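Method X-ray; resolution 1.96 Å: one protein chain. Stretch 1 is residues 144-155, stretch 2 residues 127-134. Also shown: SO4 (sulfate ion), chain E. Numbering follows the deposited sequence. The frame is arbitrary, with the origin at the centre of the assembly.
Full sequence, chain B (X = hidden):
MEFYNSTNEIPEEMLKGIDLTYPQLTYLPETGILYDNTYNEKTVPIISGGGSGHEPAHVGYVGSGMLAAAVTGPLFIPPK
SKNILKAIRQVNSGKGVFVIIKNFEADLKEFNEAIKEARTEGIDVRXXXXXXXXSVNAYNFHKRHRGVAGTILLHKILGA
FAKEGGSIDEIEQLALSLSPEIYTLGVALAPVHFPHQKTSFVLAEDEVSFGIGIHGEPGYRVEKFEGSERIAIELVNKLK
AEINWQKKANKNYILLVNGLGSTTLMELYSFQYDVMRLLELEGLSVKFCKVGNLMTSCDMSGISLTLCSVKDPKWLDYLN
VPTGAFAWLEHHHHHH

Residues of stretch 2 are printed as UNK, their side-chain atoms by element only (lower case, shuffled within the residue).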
# COMPACT_ATOMS: atom_id res chain seq x y z
N ARG B 144 27.95 -11.22 1.85
CA ARG B 144 26.89 -12.05 1.28
C ARG B 144 26.03 -11.24 0.32
O ARG B 144 25.90 -10.03 0.46
CB ARG B 144 26.03 -12.69 2.39
CG ARG B 144 24.67 -12.04 2.65
CD ARG B 144 23.84 -12.94 3.61
NE ARG B 144 24.79 -13.82 4.26
CZ ARG B 144 24.74 -15.14 4.39
NH1 ARG B 144 23.73 -15.87 3.94
NH2 ARG B 144 25.74 -15.72 5.01
N HIS B 145 25.43 -11.93 -0.65
CA HIS B 145 24.51 -11.29 -1.58
C HIS B 145 23.12 -11.49 -1.01
O HIS B 145 22.52 -12.54 -1.20
CB HIS B 145 24.60 -11.97 -2.94
CG HIS B 145 25.91 -11.77 -3.61
ND1 HIS B 145 26.02 -11.37 -4.93
CD2 HIS B 145 27.18 -11.90 -3.16
CE1 HIS B 145 27.29 -11.26 -5.25
NE2 HIS B 145 28.02 -11.57 -4.20
N ARG B 146 22.64 -10.48 -0.31
CA ARG B 146 21.34 -10.51 0.35
C ARG B 146 20.19 -10.74 -0.61
O ARG B 146 20.23 -10.28 -1.76
CB ARG B 146 21.12 -9.20 1.09
CG ARG B 146 22.12 -8.96 2.22
CD ARG B 146 21.83 -7.58 2.82
NE ARG B 146 22.32 -6.52 1.94
CZ ARG B 146 22.85 -5.38 2.36
NH1 ARG B 146 22.92 -5.12 3.67
NH2 ARG B 146 23.30 -4.49 1.47
N GLY B 147 19.17 -11.45 -0.14
CA GLY B 147 17.90 -11.51 -0.85
C GLY B 147 17.01 -10.39 -0.37
O GLY B 147 16.76 -10.27 0.82
N VAL B 148 16.55 -9.55 -1.29
CA VAL B 148 15.83 -8.34 -0.91
C VAL B 148 14.53 -8.17 -1.73
O VAL B 148 13.87 -9.18 -1.96
CB VAL B 148 16.77 -7.11 -0.82
CG1 VAL B 148 17.85 -7.38 0.25
CG2 VAL B 148 17.49 -6.84 -2.15
N ALA B 149 14.15 -6.96 -2.16
CA ALA B 149 12.80 -6.74 -2.71
C ALA B 149 12.52 -7.54 -3.96
O ALA B 149 11.37 -7.88 -4.26
CB ALA B 149 12.54 -5.25 -3.03
N GLY B 150 13.58 -7.84 -4.71
CA GLY B 150 13.43 -8.65 -5.92
C GLY B 150 12.87 -10.04 -5.64
O GLY B 150 12.35 -10.68 -6.53
N THR B 151 12.97 -10.50 -4.39
CA THR B 151 12.39 -11.79 -4.02
C THR B 151 10.92 -11.91 -4.41
O THR B 151 10.46 -13.01 -4.71
CB THR B 151 12.50 -12.02 -2.50
OG1 THR B 151 13.86 -11.84 -2.09
CG2 THR B 151 12.02 -13.45 -2.12
N ILE B 152 10.15 -10.82 -4.39
CA ILE B 152 8.72 -10.91 -4.64
C ILE B 152 8.41 -11.31 -6.08
O ILE B 152 7.31 -11.79 -6.37
CB ILE B 152 7.95 -9.63 -4.29
CG1 ILE B 152 8.17 -8.53 -5.32
CG2 ILE B 152 8.41 -9.11 -2.92
CD1 ILE B 152 7.25 -7.31 -5.11
N LEU B 153 9.37 -11.12 -6.99
CA LEU B 153 9.18 -11.63 -8.36
C LEU B 153 9.11 -13.14 -8.38
O LEU B 153 8.39 -13.71 -9.21
CB LEU B 153 10.30 -11.16 -9.30
CG LEU B 153 10.29 -9.65 -9.55
CD1 LEU B 153 11.50 -9.27 -10.39
CD2 LEU B 153 9.00 -9.25 -10.28
N LEU B 154 9.84 -13.78 -7.48
CA LEU B 154 9.75 -15.22 -7.35
C LEU B 154 8.37 -15.60 -6.84
O LEU B 154 7.77 -16.53 -7.35
CB LEU B 154 10.86 -15.75 -6.45
CG LEU B 154 12.29 -15.64 -6.98
CD1 LEU B 154 13.23 -15.77 -5.77
CD2 LEU B 154 12.61 -16.71 -8.02
N HIS B 155 7.86 -14.89 -5.84
CA HIS B 155 6.55 -15.26 -5.29
C HIS B 155 5.56 -15.19 -6.44
O HIS B 155 4.69 -16.03 -6.55
CB HIS B 155 6.11 -14.27 -4.23
CG HIS B 155 6.97 -14.29 -3.01
ND1 HIS B 155 6.92 -13.32 -2.04
CD2 HIS B 155 7.92 -15.17 -2.62
CE1 HIS B 155 7.79 -13.60 -1.09
NE2 HIS B 155 8.41 -14.72 -1.42
N UNK B 127 13.56 -25.70 -2.89
CA UNK B 127 13.71 -24.31 -2.45
C UNK B 127 14.53 -23.53 -3.47
O UNK B 127 15.24 -24.11 -4.30
o UNK B 127 19.71 -26.14 -1.48
c UNK B 127 14.39 -24.27 -1.06
c UNK B 127 17.40 -26.56 -1.08
c UNK B 127 15.80 -24.76 -1.15
c UNK B 127 18.42 -25.67 -1.37
c UNK B 127 16.11 -26.11 -0.97
c UNK B 127 18.14 -24.34 -1.54
c UNK B 127 16.84 -23.89 -1.44
N UNK B 128 14.45 -22.21 -3.40
CA UNK B 128 15.39 -21.35 -4.12
C UNK B 128 15.75 -20.31 -3.08
O UNK B 128 14.93 -19.96 -2.21
c UNK B 128 15.74 -20.03 -6.31
c UNK B 128 14.72 -20.66 -5.34
c UNK B 128 16.65 -21.11 -6.95
c UNK B 128 13.64 -19.69 -4.88
N UNK B 129 16.98 -19.83 -3.13
CA UNK B 129 17.41 -18.77 -2.23
C UNK B 129 17.56 -17.48 -3.04
O UNK B 129 18.32 -17.47 -4.01
c UNK B 129 18.74 -19.16 -1.57
c UNK B 129 19.29 -17.99 -0.74
c UNK B 129 18.55 -20.42 -0.71
N UNK B 130 16.85 -16.41 -2.69
CA UNK B 130 17.03 -15.18 -3.45
C UNK B 130 18.28 -14.47 -2.98
O UNK B 130 18.62 -14.52 -1.81
c UNK B 130 15.82 -14.24 -3.36
o UNK B 130 15.59 -13.94 -2.00
N UNK B 131 18.95 -13.80 -3.91
CA UNK B 131 20.26 -13.22 -3.65
C UNK B 131 20.46 -12.05 -4.58
O UNK B 131 21.55 -11.87 -5.14
c UNK B 131 21.41 -14.90 -5.15
c UNK B 131 20.89 -16.40 -6.68
c UNK B 131 22.05 -14.57 -6.29
c UNK B 131 21.39 -14.24 -3.81
n UNK B 131 21.71 -15.52 -7.23
n UNK B 131 20.69 -16.05 -5.43
N UNK B 132 19.40 -11.25 -4.75
CA UNK B 132 19.33 -10.24 -5.80
C UNK B 132 20.12 -8.97 -5.53
O UNK B 132 20.44 -8.24 -6.45
c UNK B 132 17.03 -9.53 -4.94
o UNK B 132 16.25 -8.57 -5.05
o UNK B 132 17.11 -10.22 -3.90
c UNK B 132 17.88 -9.87 -6.15
N UNK B 133 20.43 -8.72 -4.26
CA UNK B 133 21.17 -7.50 -3.91
C UNK B 133 22.54 -7.45 -4.59
O UNK B 133 23.37 -8.35 -4.39
o UNK B 133 22.40 -6.05 -0.77
o UNK B 133 21.92 -5.12 -2.70
c UNK B 133 21.93 -6.10 -1.93
c UNK B 133 21.34 -7.42 -2.39
N UNK B 134 22.80 -6.40 -5.38
CA UNK B 134 24.10 -6.26 -6.00
C UNK B 134 25.08 -5.38 -5.19
O UNK B 134 26.17 -5.08 -5.67
c UNK B 134 24.01 -5.69 -7.42
c UNK B 134 23.06 -6.54 -8.26
c UNK B 134 23.49 -4.26 -7.37
c UNK B 134 23.83 -3.47 -8.60
S SO4 E . 20.49 -6.05 6.49
O1 SO4 E . 21.75 -5.83 5.81
O2 SO4 E . 19.97 -4.79 6.99
O3 SO4 E . 20.82 -7.02 7.53
O4 SO4 E . 19.50 -6.68 5.62
O HOH W 1 23.55 -10.39 -6.22
O HOH W 2 24.05 -7.80 -0.26

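Position 127 carries one carbon, then a ring of six carbons bearing an oxygen, and stays out of reach of stretch 1. A six-carbon ring with one oxygen is Tyr-127, exposed on the strand.

At position 128 there are four carbons, forked at the first, with one arm two carbons long; the CA-to-CB bond points toward stretch 1, and one of the carbons comes within 4.0 Å of Leu-154 CD1, an apolar contact suited to a branched hydrocarbon: Ile-128.

Position 129 has three carbons, one carrying the other two, pointing away from stretch 1. This is Val-129; it faces away as strand side chains alternate, and its beta-branching suits an extended backbone.

Position 130 points back toward stretch 1 with one carbon and one oxygen. The oxygen is 2.7 Å from Thr-151 OG1, so this is Ser-130, whose OG donates to that hydroxyl; Thr-151 OG1 in turn donates to Val-148 O at 2.7 Å. Gly-147 makes room for it: an ideal CB there would lie only 2.4 Å from Ser-130 OG, a clash.

Position 131 has one carbon and a five-membered ring of three carbons and two nitrogens, and the CB of position 131 lies 3.3 Å from His-145 O. This is His-131; a ring nitrogen suits the place because ND1 donates to Val-129 O at 3.1 Å.

Position 132 has two carbons, the second carrying two oxygens. One oxygen accepts from Val-148 N at 2.8 Å, nearly linearly; the other accepts a weak bond from Gly-150 N, also at 2.8 Å. With both terminal atoms accepting from backbone N-H groups, a carboxylate fits: Asp-132. Gly-150 leaves room for it, as an ideal CB there would come 2.2 Å from Asp-132 OD2.

Position 133 again has two carbons and two terminal oxygens, pointing toward stretch 1. One oxygen is 2.8 Å from Arg-146 NE and 2.9 Å from Arg-146 NH2. The cationic partner suits Asp-133, and OD2 forms the salt bridge near the guanidinium plane. Its backbone N also donates to Arg-146 O at 3.0 Å.

Position 134 has four carbons, forked at the first with one longer arm, directed away from stretch 1: Ile-134, at the N-cap position of the helix that follows.

The contact combines a small apolar patch with a polar junction. Asp-132 holds the loop at Val-148 and Gly-150, while Asp-133 anchors Arg-146, whose NH1 also donates to sulfate O1 at 2.5 Å. Water 1 joins His-131 O, Asp-133 O and His-145 ND1; water 2 links Asp-133 OD2 to Arg-144 O and Arg-146 N. The missing side chains of Gly-147 and Gly-150 leave room for Ser-130 OG and Asp-132 OD2, respectively.

Stretch 2, residues 127-134: YIVSHDDI
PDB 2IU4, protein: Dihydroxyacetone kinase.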